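Local coordinates for protein nucleoporin NUP170 (Chaetomium thermophilum, PDB 5HAX) that probably serves as a scaffold nucleoporin of the nuclear pore complex, with an N-terminal beta-propeller and a C-terminal helical region, at residues Ser28-Gly33 against Leu423-Gln428; Pro32-Asp37 against Ser368-Thr373; Ser272-Phe277 against Pro285-Lys290; Val294-Ile299 against Leu307-Leu312; Cys317-Ser322 against Gln345-Pro350. One frame throughout, in Å; residues are numbered along the deposited sequence.

Contact 1: Ser28-Gly33 against Leu423-Gln428. With EDO (1,2-ethanediol), chain G.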
# COMPACT_ATOMS: atom_id res chain seq x y z
N SER A 28 1.85 12.84 -13.83
CA SER A 28 0.92 13.64 -14.62
C SER A 28 0.24 14.72 -13.80
O SER A 28 -0.11 15.77 -14.36
CB SER A 28 -0.14 12.74 -15.26
OG SER A 28 0.46 11.79 -16.13
N TYR A 29 0.02 14.50 -12.50
CA TYR A 29 -0.56 15.53 -11.64
C TYR A 29 0.44 16.10 -10.65
O TYR A 29 0.06 16.92 -9.81
CB TYR A 29 -1.80 14.98 -10.91
CG TYR A 29 -1.59 13.89 -9.88
CD1 TYR A 29 -1.81 12.56 -10.21
CD2 TYR A 29 -1.23 14.19 -8.58
CE1 TYR A 29 -1.65 11.55 -9.26
CE2 TYR A 29 -1.06 13.20 -7.63
CZ TYR A 29 -1.28 11.89 -7.98
OH TYR A 29 -1.11 10.90 -7.03
N CYS A 30 1.72 15.71 -10.74
CA CYS A 30 2.80 16.38 -10.03
C CYS A 30 3.81 16.90 -11.05
O CYS A 30 5.01 16.65 -10.93
CB CYS A 30 3.47 15.43 -9.04
SG CYS A 30 2.46 15.00 -7.60
N ARG A 31 3.32 17.61 -12.06
CA ARG A 31 4.18 18.15 -13.09
C ARG A 31 5.06 19.25 -12.51
O ARG A 31 4.77 19.79 -11.44
CB ARG A 31 3.35 18.70 -14.25
CG ARG A 31 2.71 17.63 -15.12
CD ARG A 31 1.70 18.25 -16.07
NE ARG A 31 0.56 18.80 -15.35
CZ ARG A 31 -0.29 19.69 -15.85
NH1 ARG A 31 -0.13 20.15 -17.09
NH2 ARG A 31 -1.30 20.13 -15.12
N PRO A 32 6.15 19.60 -13.20
CA PRO A 32 7.04 20.65 -12.70
C PRO A 32 6.27 21.90 -12.31
O PRO A 32 5.47 22.43 -13.08
CB PRO A 32 7.98 20.91 -13.88
CG PRO A 32 8.03 19.60 -14.61
CD PRO A 32 6.66 18.98 -14.44
N GLY A 33 6.51 22.36 -11.08
CA GLY A 33 5.75 23.44 -10.49
C GLY A 33 5.50 23.19 -9.02
O GLY A 33 6.33 22.56 -8.36
N LEU A 423 -4.84 18.80 -14.19
CA LEU A 423 -4.55 17.91 -13.08
C LEU A 423 -3.63 18.58 -12.06
O LEU A 423 -2.59 19.14 -12.42
CB LEU A 423 -3.90 16.62 -13.59
CG LEU A 423 -4.85 15.57 -14.17
CD1 LEU A 423 -4.05 14.49 -14.89
CD2 LEU A 423 -5.72 14.96 -13.08
N LYS A 424 -4.02 18.51 -10.79
CA LYS A 424 -3.20 18.98 -9.69
C LYS A 424 -3.21 17.94 -8.58
O LYS A 424 -4.06 17.05 -8.54
CB LYS A 424 -3.70 20.33 -9.14
CG LYS A 424 -3.85 21.42 -10.19
CD LYS A 424 -4.06 22.78 -9.54
CE LYS A 424 -4.70 23.77 -10.49
NZ LYS A 424 -6.06 24.16 -10.03
N TYR A 425 -2.24 18.07 -7.67
CA TYR A 425 -2.08 17.14 -6.55
C TYR A 425 -3.08 17.49 -5.44
O TYR A 425 -2.73 17.96 -4.36
CB TYR A 425 -0.64 17.18 -6.04
CG TYR A 425 -0.29 16.14 -4.99
CD1 TYR A 425 -1.20 15.17 -4.59
CD2 TYR A 425 0.96 16.15 -4.38
CE1 TYR A 425 -0.86 14.23 -3.62
CE2 TYR A 425 1.30 15.22 -3.42
CZ TYR A 425 0.39 14.27 -3.04
OH TYR A 425 0.73 13.34 -2.08
N PHE A 426 -4.36 17.25 -5.74
CA PHE A 426 -5.40 17.43 -4.74
C PHE A 426 -5.23 16.41 -3.61
O PHE A 426 -4.85 15.26 -3.85
CB PHE A 426 -6.78 17.27 -5.38
CG PHE A 426 -7.03 18.20 -6.53
CD1 PHE A 426 -7.23 19.55 -6.33
CD2 PHE A 426 -7.08 17.71 -7.83
CE1 PHE A 426 -7.46 20.41 -7.39
CE2 PHE A 426 -7.31 18.56 -8.90
CZ PHE A 426 -7.50 19.91 -8.68
N GLU A 427 -5.51 16.84 -2.38
CA GLU A 427 -5.35 15.99 -1.21
C GLU A 427 -6.50 16.19 -0.24
O GLU A 427 -7.09 17.27 -0.14
CB GLU A 427 -4.03 16.27 -0.48
CG GLU A 427 -2.79 15.66 -1.13
CD GLU A 427 -1.55 15.79 -0.26
OE1 GLU A 427 -1.12 14.78 0.33
OE2 GLU A 427 -1.01 16.91 -0.16
N GLN A 428 -6.81 15.11 0.49
CA GLN A 428 -7.66 15.14 1.67
C GLN A 428 -6.77 14.96 2.89
O GLN A 428 -5.96 14.03 2.93
CB GLN A 428 -8.72 14.04 1.62
CG GLN A 428 -9.75 14.19 0.50
CD GLN A 428 -10.81 15.22 0.81
OE1 GLN A 428 -11.26 15.35 1.94
NE2 GLN A 428 -11.22 15.96 -0.21
C1 EDO G . 7.21 14.69 -13.55
O1 EDO G . 5.95 15.24 -13.98
C2 EDO G . 8.11 15.82 -13.06
O2 EDO G . 7.43 16.58 -12.06
O HOH W 1 0.09 19.64 -8.58
O HOH W 2 0.16 18.93 -12.36
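The Tyr29 ring meets Tyr425 at its edge, where Tyr425 CD1 and CB lie near its plane. The Tyr425 ring carries Glu427 OE2 over one face, offset toward the rim. This is where the end of helix 26-29 and the turn that follows it join the beta-propeller at the run leading into strand 427-433. The two tyrosine rings cross obliquely, with planes at 55° and centroids 5.6 Å apart. Their closest carbons are Tyr29 CE2 and Tyr425 CD1, at 3.6 Å. The Tyr29 ring takes the crowded position between its own N and carbonyl carbon (chi1 67°), whereas CG of Tyr425 is anti to N. Cys30 SG approaches the Tyr425 ring obliquely and comes within 3.7 Å of its CD2, a sulfur-aromatic contact. Tyr425 is the centre of an inverse gamma turn. Beside the rings, Tyr29 CB packs on Leu423 CB at 3.8 Å, and helix 411-416 adds Ile414 to both residues. One water bridges Tyr29 O and Tyr425 N, accepting from the latter. Another bridges Arg31 NE and Leu423 O, accepting from NE. The Arg31 chain bends at chi3, and its NH2 also bonds Ser421 O. Leu423 O lies at the edge of the guanidinium and takes Arg31 NH2 on a lone pair, in the carbonyl plane, at 3.2 Å with an N-H...O angle of 155°.

Contact 2: Pro32-Asp37 against Ser368-Thr373; sequences PGASSD and SQLDKT
Ser36 turns OG into the crowded position between its N and carbonyl carbon (chi1 63°), and Leu370 holds CG anti to its own N (chi1 180°). These torsions bring both side chains to the interface of strand 33-35 and the loop 368-373. Strand 33-35 is an outermost strand of a propeller sheet and runs parallel to strand 341-348, to which Gly33 and Ser35 bond through their backbones. The loop crosses beside its end near the surface. The single hydrogen bond between the segments runs from Asp371 N to Ser36 OG, at 2.9 Å and nearly straight, with an angle of 168° at the hydrogen. The serine oxygen thus serves as acceptor for a backbone N-H of a loop with no regular structure. Leu370 straddles the strand end with its two methyls. CD1 lies against the peptide that joins Ser35 to Ser36, 3.5 Å from Ser35 C. CD2 touches Ala34 CB at 3.8 Å. Asp371 CB packs beside Ser36 OG, while its carboxylate leads away to a salt bridge with Arg352. Asp371 OD1 also accepts a weak bond from Thr373 N within the loop. Ser35 points away from the loop, and its OG donates to Asp37 OD2 at 2.7 Å, on the lone pair anti to the other carboxylate oxygen.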
# COMPACT_ATOMS: atom_id res chain seq x y z
N PRO A 32 6.15 19.60 -13.20
CA PRO A 32 7.04 20.65 -12.70
C PRO A 32 6.27 21.90 -12.31
O PRO A 32 5.47 22.43 -13.08
CB PRO A 32 7.98 20.91 -13.88
CG PRO A 32 8.03 19.60 -14.61
CD PRO A 32 6.66 18.98 -14.44
N GLY A 33 6.51 22.36 -11.08
CA GLY A 33 5.75 23.44 -10.49
C GLY A 33 5.50 23.19 -9.02
O GLY A 33 6.33 22.56 -8.36
N ALA A 34 4.38 23.66 -8.48
CA ALA A 34 4.10 23.50 -7.06
C ALA A 34 2.59 23.48 -6.84
O ALA A 34 1.81 23.86 -7.71
CB ALA A 34 4.75 24.61 -6.23
N SER A 35 2.20 23.05 -5.65
CA SER A 35 0.79 22.95 -5.29
C SER A 35 0.63 23.13 -3.78
O SER A 35 1.51 22.78 -3.00
CB SER A 35 0.19 21.61 -5.71
OG SER A 35 -1.08 21.41 -5.12
N SER A 36 -0.53 23.68 -3.40
CA SER A 36 -0.95 23.76 -2.00
C SER A 36 -2.41 23.36 -1.86
O SER A 36 -3.12 23.89 -0.99
CB SER A 36 -0.72 25.17 -1.44
OG SER A 36 -1.51 26.13 -2.12
N ASP A 37 -2.87 22.44 -2.69
CA ASP A 37 -4.28 22.06 -2.73
C ASP A 37 -4.59 21.06 -1.62
O ASP A 37 -4.06 19.95 -1.61
CB ASP A 37 -4.62 21.45 -4.09
CG ASP A 37 -4.51 22.45 -5.23
OD1 ASP A 37 -5.50 23.15 -5.49
OD2 ASP A 37 -3.42 22.54 -5.85
N SER A 368 -7.26 31.04 -3.76
CA SER A 368 -6.95 30.12 -4.85
C SER A 368 -5.49 30.24 -5.29
O SER A 368 -5.05 29.51 -6.17
CB SER A 368 -7.88 30.38 -6.04
OG SER A 368 -7.78 31.72 -6.48
N GLN A 369 -4.76 31.17 -4.68
CA GLN A 369 -3.35 31.33 -4.97
C GLN A 369 -2.54 30.20 -4.34
O GLN A 369 -2.99 29.52 -3.41
CB GLN A 369 -2.84 32.67 -4.46
CG GLN A 369 -3.47 33.88 -5.14
CD GLN A 369 -3.16 33.94 -6.62
OE1 GLN A 369 -2.08 33.54 -7.06
NE2 GLN A 369 -4.10 34.44 -7.41
N LEU A 370 -1.33 30.00 -4.86
CA LEU A 370 -0.40 29.05 -4.25
C LEU A 370 -0.02 29.53 -2.85
O LEU A 370 0.51 30.63 -2.69
CB LEU A 370 0.84 28.90 -5.12
CG LEU A 370 1.90 27.92 -4.59
CD1 LEU A 370 1.37 26.50 -4.57
CD2 LEU A 370 3.18 28.02 -5.40
N ASP A 371 -0.30 28.70 -1.85
CA ASP A 371 0.09 29.00 -0.46
C ASP A 371 1.46 28.38 -0.23
O ASP A 371 1.59 27.17 -0.06
CB ASP A 371 -0.95 28.45 0.52
CG ASP A 371 -0.70 28.92 1.94
OD1 ASP A 371 0.36 29.52 2.21
OD2 ASP A 371 -1.58 28.69 2.79
N LYS A 372 2.48 29.23 -0.18
CA LYS A 372 3.87 28.81 -0.04
C LYS A 372 4.51 29.33 1.25
O LYS A 372 5.74 29.38 1.35
CB LYS A 372 4.68 29.28 -1.25
CG LYS A 372 4.71 30.79 -1.41
CD LYS A 372 5.40 31.22 -2.69
CE LYS A 372 5.55 32.73 -2.76
NZ LYS A 372 6.32 33.16 -3.96
N THR A 373 3.70 29.71 2.25
CA THR A 373 4.21 30.32 3.47
C THR A 373 3.63 29.73 4.75
O THR A 373 3.89 30.26 5.83
CB THR A 373 3.94 31.84 3.45
OG1 THR A 373 2.54 32.07 3.23
CG2 THR A 373 4.74 32.52 2.36

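Contact 3: Ser272-Phe277 against Pro285-Lys290; sequences SCLRDF and PLFTDK. With PO4 (phosphate ion), chain D.
Phe287 is the centre of this contact. Leu274 CD2 sits over the centre of its ring, 3.6 Å from the centroid and only 4° off the normal, a CH-pi contact. The Phe287 edge turns toward the face of Phe277 in a T-shaped pair, with planes at 61° and Phe287 CD2 3.6 Å from Phe277 CD2. Cys273 CB closes the ring edge at 4.0 Å from Phe287 CZ. Both phenylalanines hold CG anti to N, and their side chains slide past each other in opposite directions. The other Leu274 methyl, CD1, rests on Asp289 CA at 3.6 Å. Farther out, an ST turn, Lys290 N to Thr288 OG1, shapes the loop. Ser272 OG and Arg275 take no part in the cluster and bind a phosphate, probably from the crystallisation liquor. Helix 270-279 is thus packed against the loop that leads from it to strand 293-298. Phe277 also touches Leu344 of strand 341-348, and Leu286 reaches Cys317 and Pro350.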
# COMPACT_ATOMS: atom_id res chain seq x y z
N SER A 272 22.39 22.16 -4.25
CA SER A 272 21.83 21.79 -5.55
C SER A 272 20.31 21.81 -5.52
O SER A 272 19.66 22.35 -6.42
CB SER A 272 22.35 20.41 -5.96
OG SER A 272 21.82 20.02 -7.22
N CYS A 273 19.72 21.22 -4.47
CA CYS A 273 18.27 21.31 -4.30
C CYS A 273 17.80 22.75 -4.26
O CYS A 273 16.80 23.11 -4.90
CB CYS A 273 17.86 20.59 -3.01
SG CYS A 273 17.96 18.79 -3.08
N LEU A 274 18.52 23.61 -3.53
CA LEU A 274 18.13 25.01 -3.43
C LEU A 274 18.27 25.73 -4.76
O LEU A 274 17.47 26.63 -5.06
CB LEU A 274 18.97 25.71 -2.36
CG LEU A 274 18.61 25.36 -0.92
CD1 LEU A 274 19.73 25.73 0.03
CD2 LEU A 274 17.32 26.05 -0.52
N ARG A 275 19.26 25.36 -5.57
CA ARG A 275 19.41 25.98 -6.88
C ARG A 275 18.25 25.60 -7.80
O ARG A 275 17.68 26.45 -8.48
CB ARG A 275 20.76 25.58 -7.50
CG ARG A 275 21.03 26.24 -8.84
CD ARG A 275 22.51 26.20 -9.19
NE ARG A 275 23.15 24.94 -8.81
CZ ARG A 275 23.90 24.76 -7.73
NH1 ARG A 275 24.13 25.77 -6.89
NH2 ARG A 275 24.43 23.57 -7.48
N ASP A 276 17.89 24.31 -7.83
CA ASP A 276 16.70 23.89 -8.55
C ASP A 276 15.48 24.68 -8.08
O ASP A 276 14.70 25.18 -8.89
CB ASP A 276 16.45 22.39 -8.36
CG ASP A 276 17.56 21.53 -8.92
OD1 ASP A 276 17.64 20.34 -8.54
OD2 ASP A 276 18.35 22.04 -9.75
N PHE A 277 15.32 24.79 -6.77
CA PHE A 277 14.17 25.49 -6.20
C PHE A 277 14.13 26.94 -6.65
O PHE A 277 13.05 27.49 -6.91
CB PHE A 277 14.23 25.39 -4.68
CG PHE A 277 13.04 25.97 -3.98
CD1 PHE A 277 11.77 25.48 -4.22
CD2 PHE A 277 13.19 27.00 -3.06
CE1 PHE A 277 10.67 26.01 -3.57
CE2 PHE A 277 12.10 27.53 -2.41
CZ PHE A 277 10.84 27.03 -2.66
N PRO A 285 10.18 31.21 1.55
CA PRO A 285 11.04 31.22 2.74
C PRO A 285 10.95 29.95 3.56
O PRO A 285 11.65 29.85 4.58
CB PRO A 285 10.52 32.43 3.53
CG PRO A 285 9.08 32.51 3.15
CD PRO A 285 9.00 32.07 1.72
N LEU A 286 10.11 28.99 3.17
CA LEU A 286 10.05 27.70 3.86
C LEU A 286 11.19 26.77 3.48
O LEU A 286 11.35 25.72 4.11
CB LEU A 286 8.71 27.01 3.57
CG LEU A 286 7.44 27.73 4.04
CD1 LEU A 286 6.20 26.95 3.62
CD2 LEU A 286 7.45 27.93 5.55
N PHE A 287 11.99 27.13 2.47
CA PHE A 287 13.11 26.30 2.03
C PHE A 287 14.30 27.21 1.74
O PHE A 287 14.33 27.89 0.71
CB PHE A 287 12.74 25.48 0.80
CG PHE A 287 13.78 24.47 0.40
CD1 PHE A 287 14.59 23.86 1.34
CD2 PHE A 287 13.95 24.13 -0.94
CE1 PHE A 287 15.55 22.94 0.97
CE2 PHE A 287 14.91 23.21 -1.31
CZ PHE A 287 15.71 22.61 -0.36
N THR A 288 15.29 27.20 2.65
CA THR A 288 16.49 28.03 2.54
C THR A 288 17.70 27.18 2.92
O THR A 288 17.58 25.99 3.21
CB THR A 288 16.41 29.25 3.45
OG1 THR A 288 16.48 28.83 4.81
CG2 THR A 288 15.12 30.03 3.22
N ASP A 289 18.87 27.83 2.94
CA ASP A 289 20.09 27.14 3.36
C ASP A 289 20.06 26.76 4.83
O ASP A 289 20.86 25.91 5.26
CB ASP A 289 21.31 28.02 3.08
CG ASP A 289 21.41 29.20 4.02
OD1 ASP A 289 22.54 29.54 4.43
OD2 ASP A 289 20.36 29.79 4.35
N LYS A 290 19.16 27.36 5.62
CA LYS A 290 18.98 26.98 7.01
C LYS A 290 18.09 25.76 7.18
O LYS A 290 18.13 25.12 8.23
CB LYS A 290 18.39 28.17 7.78
CG LYS A 290 18.12 27.95 9.26
CD LYS A 290 19.40 27.68 10.04
CE LYS A 290 19.15 27.76 11.54
NZ LYS A 290 20.35 27.40 12.34
P PO4 D . 23.60 21.15 -10.31
O1 PO4 D . 22.80 21.93 -9.29
O2 PO4 D . 24.53 20.19 -9.61
O3 PO4 D . 24.41 22.12 -11.14
O4 PO4 D . 22.66 20.39 -11.21

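Contact 4: Val294-Ile299 against Leu307-Leu312; sequences VALSPI and LHLMAL
The tight part of this contact is the backbone. Five hydrogen bonds join the antiparallel strands 293-298 and 307-313, and the axes of 294-298 and 307-312 approach to 4.7 Å. Ala295-Leu312 and Ser297-Met310 are hydrogen-bonded pairs, and Leu296-Ala311 and Pro298-Leu309 are non-hydrogen-bonded. The straightest bond is Leu312 N to Ala295 O at 3.0 Å, with 173° at the hydrogen. Ile299 N reaches His308 O at 2.8 Å, but the donor stands 45° above the carbonyl plane. Ile299 CG2 also packs on Leu307 O at 3.6 Å. The closest apolar meeting is Leu296 CD2 on Ala311 CB, 3.7 Å, on the face shared with Pro298 and Leu309. On that face Leu309 folds back so that CD1 lies 3.8 Å from Pro298 CA. On the other face Met310, with CG anti to N, bends at chi3 and brings CE near Ser297 CB. Its sulfur side also packs on Arg318 and Phe320 of the next strand. The Val294 and Pro298 side chains are looser and partly exposed. Val294 CG2 only reaches Leu312 CD2 at 4.1 Å, and Pro298 CG meets Leu309 CD1 at 4.4 Å. From strand 241-246 of a neighbouring sheet, Leu245 touches Leu296 and Tyr243 touches Pro298. His308 and Leu309 both face Leu321 of the adjoining strand, a classic beta bulge. The whole is a beta hairpin within one propeller sheet, with strand 293-298 at its border.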
# COMPACT_ATOMS: atom_id res chain seq x y z
N VAL A 294 14.67 16.10 6.70
CA VAL A 294 14.59 15.18 7.83
C VAL A 294 14.27 13.74 7.43
O VAL A 294 14.48 12.83 8.24
CB VAL A 294 13.55 15.67 8.86
CG1 VAL A 294 13.91 17.06 9.37
CG2 VAL A 294 12.15 15.67 8.26
N ALA A 295 13.78 13.51 6.22
CA ALA A 295 13.40 12.16 5.83
C ALA A 295 13.30 12.06 4.32
O ALA A 295 13.01 13.04 3.63
CB ALA A 295 12.07 11.74 6.46
N LEU A 296 13.55 10.85 3.81
CA LEU A 296 13.33 10.50 2.42
C LEU A 296 12.29 9.39 2.33
O LEU A 296 12.02 8.69 3.31
CB LEU A 296 14.62 10.05 1.72
CG LEU A 296 15.81 11.01 1.76
CD1 LEU A 296 17.00 10.40 1.04
CD2 LEU A 296 15.45 12.36 1.16
N SER A 297 11.70 9.25 1.15
CA SER A 297 10.78 8.16 0.88
C SER A 297 10.86 7.78 -0.60
O SER A 297 10.45 8.57 -1.46
CB SER A 297 9.35 8.55 1.24
OG SER A 297 8.49 7.43 1.18
N PRO A 298 11.39 6.61 -0.94
CA PRO A 298 11.47 6.22 -2.35
C PRO A 298 10.09 6.06 -2.97
O PRO A 298 9.13 5.66 -2.32
CB PRO A 298 12.23 4.89 -2.32
CG PRO A 298 12.94 4.88 -1.01
CD PRO A 298 12.05 5.61 -0.07
N ILE A 299 10.01 6.40 -4.25
CA ILE A 299 8.81 6.21 -5.06
C ILE A 299 9.12 5.13 -6.09
O ILE A 299 10.03 5.31 -6.91
CB ILE A 299 8.38 7.51 -5.74
CG1 ILE A 299 8.08 8.58 -4.68
CG2 ILE A 299 7.15 7.28 -6.62
CD1 ILE A 299 7.87 9.97 -5.24
N LEU A 307 9.49 10.65 -11.30
CA LEU A 307 9.67 11.00 -9.89
C LEU A 307 10.15 9.78 -9.12
O LEU A 307 9.42 8.79 -8.97
CB LEU A 307 8.36 11.54 -9.30
CG LEU A 307 7.91 12.89 -9.87
CD1 LEU A 307 6.54 13.26 -9.30
CD2 LEU A 307 8.92 13.98 -9.57
N HIS A 308 11.38 9.85 -8.62
CA HIS A 308 12.03 8.75 -7.91
C HIS A 308 11.91 8.85 -6.39
O HIS A 308 11.98 7.81 -5.72
CB HIS A 308 13.52 8.70 -8.26
CG HIS A 308 13.82 8.03 -9.56
ND1 HIS A 308 13.24 8.42 -10.75
CD2 HIS A 308 14.67 7.02 -9.87
CE1 HIS A 308 13.71 7.66 -11.73
NE2 HIS A 308 14.58 6.81 -11.22
N LEU A 309 11.75 10.05 -5.84
CA LEU A 309 12.04 10.25 -4.43
C LEU A 309 11.26 11.44 -3.89
O LEU A 309 11.14 12.46 -4.57
CB LEU A 309 13.54 10.47 -4.24
CG LEU A 309 14.11 10.42 -2.82
CD1 LEU A 309 14.02 9.00 -2.27
CD2 LEU A 309 15.55 10.91 -2.83
N MET A 310 10.74 11.29 -2.67
CA MET A 310 10.19 12.40 -1.91
C MET A 310 11.14 12.74 -0.77
O MET A 310 11.67 11.85 -0.10
CB MET A 310 8.81 12.07 -1.34
CG MET A 310 8.08 13.29 -0.78
SD MET A 310 6.68 12.89 0.28
CE MET A 310 7.52 12.33 1.76
N ALA A 311 11.34 14.04 -0.54
CA ALA A 311 12.17 14.53 0.55
C ALA A 311 11.35 15.52 1.37
O ALA A 311 10.71 16.41 0.81
CB ALA A 311 13.45 15.20 0.02
N LEU A 312 11.37 15.34 2.68
CA LEU A 312 10.59 16.17 3.60
C LEU A 312 11.52 17.12 4.34
O LEU A 312 12.51 16.69 4.93
CB LEU A 312 9.83 15.30 4.60
CG LEU A 312 8.96 16.07 5.60
CD1 LEU A 312 7.80 16.76 4.89
CD2 LEU A 312 8.44 15.14 6.69

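Contact 5: Cys317-Ser322 against Gln345-Pro350; sequences CRLFLS and QFVKFP
Lys348 NZ is gripped by three oxygens: Glu427 OE2 in a salt bridge, Tyr425 O and Asp37 O. Tyr38 and Tyr425 add cation-pi contacts. The lysine, bent at chi2 and chi4, comes from an antiparallel pair of strands, 318-324 and 341-348, inside a propeller sheet. Arg318 NH1 shares Glu427 OE2, which probably eases the repulsion of two buried cations. Alongside, Lys348 CG lies over one face of the guanidinium, 3.7 Å from Arg318 NH1. Lys348 O is held twice, by Arg318 N at 3.1 Å and by a water at 2.8 Å that also accepts from Arg318 NE. Phe320 O takes Gln345 N at 3.1 Å and, weakly, Phe346 N, because Gln345 and Phe346 both face Phe320 in a classic beta bulge. Phe320 and Phe346 lie side by side with ring planes at 52°, and Phe320 CD2 meets the edge of Phe346 at CD1, 3.6 Å away. On the face opposite Arg318, Phe320, Phe346 and Lys348, Leu319 CD2 lies along Val347 CG2 at 4.0 Å. Cys317 SG approaches the Phe349 ring obliquely, 3.8 Å from CD1. Gln345, bent at chi2, gives a weak bond from NE2 to Ser322 OG at 3.3 Å.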
# COMPACT_ATOMS: atom_id res chain seq x y z
N CYS A 317 7.70 20.96 3.88
CA CYS A 317 7.61 20.91 2.43
C CYS A 317 7.99 19.53 1.93
O CYS A 317 8.99 18.96 2.37
CB CYS A 317 8.52 21.96 1.80
SG CYS A 317 8.10 23.66 2.23
N ARG A 318 7.19 18.99 1.02
CA ARG A 318 7.48 17.72 0.36
C ARG A 318 8.13 18.03 -0.98
O ARG A 318 7.48 18.58 -1.88
CB ARG A 318 6.21 16.89 0.19
CG ARG A 318 5.80 16.12 1.44
CD ARG A 318 4.43 15.49 1.29
NE ARG A 318 3.35 16.44 1.57
CZ ARG A 318 2.07 16.21 1.30
NH1 ARG A 318 1.16 17.14 1.60
NH2 ARG A 318 1.69 15.07 0.74
N LEU A 319 9.41 17.68 -1.11
CA LEU A 319 10.17 17.89 -2.33
C LEU A 319 10.16 16.59 -3.14
O LEU A 319 10.61 15.55 -2.65
CB LEU A 319 11.61 18.29 -2.01
CG LEU A 319 11.82 19.33 -0.91
CD1 LEU A 319 13.31 19.55 -0.67
CD2 LEU A 319 11.14 20.64 -1.25
N PHE A 320 9.65 16.66 -4.36
CA PHE A 320 9.57 15.50 -5.25
C PHE A 320 10.65 15.62 -6.32
O PHE A 320 10.64 16.57 -7.12
CB PHE A 320 8.18 15.39 -5.87
CG PHE A 320 7.13 14.98 -4.89
CD1 PHE A 320 6.80 13.64 -4.74
CD2 PHE A 320 6.48 15.92 -4.11
CE1 PHE A 320 5.83 13.25 -3.83
CE2 PHE A 320 5.51 15.54 -3.20
CZ PHE A 320 5.19 14.20 -3.06
N LEU A 321 11.57 14.66 -6.34
CA LEU A 321 12.73 14.70 -7.21
C LEU A 321 12.64 13.63 -8.29
O LEU A 321 12.30 12.47 -8.00
CB LEU A 321 14.03 14.50 -6.43
CG LEU A 321 14.30 15.56 -5.36
CD1 LEU A 321 13.99 15.00 -3.99
CD2 LEU A 321 15.74 16.05 -5.44
N SER A 322 12.94 14.03 -9.51
CA SER A 322 13.12 13.10 -10.61
C SER A 322 14.57 12.66 -10.69
O SER A 322 15.47 13.27 -10.10
CB SER A 322 12.71 13.75 -11.94
OG SER A 322 13.58 14.82 -12.26
N GLN A 345 11.88 18.80 -8.96
CA GLN A 345 10.92 19.16 -10.00
C GLN A 345 9.64 19.77 -9.45
O GLN A 345 9.13 20.74 -10.02
CB GLN A 345 10.55 17.92 -10.82
CG GLN A 345 11.69 17.35 -11.67
CD GLN A 345 11.92 18.14 -12.94
OE1 GLN A 345 11.45 19.27 -13.08
NE2 GLN A 345 12.64 17.55 -13.88
N PHE A 346 9.10 19.22 -8.36
CA PHE A 346 7.77 19.58 -7.88
C PHE A 346 7.79 19.67 -6.36
O PHE A 346 8.46 18.87 -5.70
CB PHE A 346 6.73 18.55 -8.35
CG PHE A 346 5.38 18.74 -7.73
CD1 PHE A 346 5.00 17.99 -6.63
CD2 PHE A 346 4.48 19.65 -8.26
CE1 PHE A 346 3.76 18.16 -6.06
CE2 PHE A 346 3.24 19.82 -7.70
CZ PHE A 346 2.87 19.08 -6.59
N VAL A 347 7.04 20.63 -5.82
CA VAL A 347 6.96 20.85 -4.37
C VAL A 347 5.49 20.89 -3.97
O VAL A 347 4.71 21.65 -4.54
CB VAL A 347 7.66 22.16 -3.95
CG1 VAL A 347 7.56 22.35 -2.44
CG2 VAL A 347 9.11 22.17 -4.39
N LYS A 348 5.13 20.09 -2.96
CA LYS A 348 3.84 20.20 -2.30
C LYS A 348 4.05 20.96 -0.99
O LYS A 348 4.69 20.46 -0.07
CB LYS A 348 3.22 18.83 -2.05
CG LYS A 348 1.77 18.88 -1.56
CD LYS A 348 0.83 19.42 -2.64
CE LYS A 348 -0.52 19.85 -2.07
NZ LYS A 348 -1.49 18.73 -1.95
N PHE A 349 3.51 22.18 -0.93
CA PHE A 349 3.66 23.01 0.25
C PHE A 349 2.65 22.62 1.33
O PHE A 349 1.64 21.98 1.05
CB PHE A 349 3.49 24.48 -0.11
CG PHE A 349 4.66 25.06 -0.85
CD1 PHE A 349 5.79 25.48 -0.16
CD2 PHE A 349 4.64 25.19 -2.23
CE1 PHE A 349 6.87 26.02 -0.83
CE2 PHE A 349 5.72 25.72 -2.91
CZ PHE A 349 6.84 26.14 -2.21
N PRO A 350 2.91 23.00 2.58
CA PRO A 350 2.08 22.53 3.70
C PRO A 350 0.68 23.10 3.66
O PRO A 350 0.44 24.16 3.06
CB PRO A 350 2.83 23.04 4.94
CG PRO A 350 4.20 23.37 4.48
CD PRO A 350 4.08 23.76 3.05
O HOH W 3 3.66 19.17 2.25

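Overall arrangement
From the N terminus, the end of helix 26-29 and the residues after it open contact 1 and then, sharing Pro32 and Gly33, contact 2. Contact 1 closes the longest loop, at 423-428. Contact 2 starts from the same stretch and closes earlier, at 368-373. Contacts 3, 4 and 5 follow in series inside contact 2, and none cross. Contact 3 joins a helix to its following loop, contact 4 pairs strands 293-298 and 307-313, and contact 5 pairs 318-324 with 341-348. Strands 307-313 and 318-324 are neighbours, and strand 33-35 lies beside 341-348, so contacts 2, 4 and 5 reach one propeller sheet. Contacts 1 and 5 meet at Glu427, which ties that sheet to the sheet of strand 427-433.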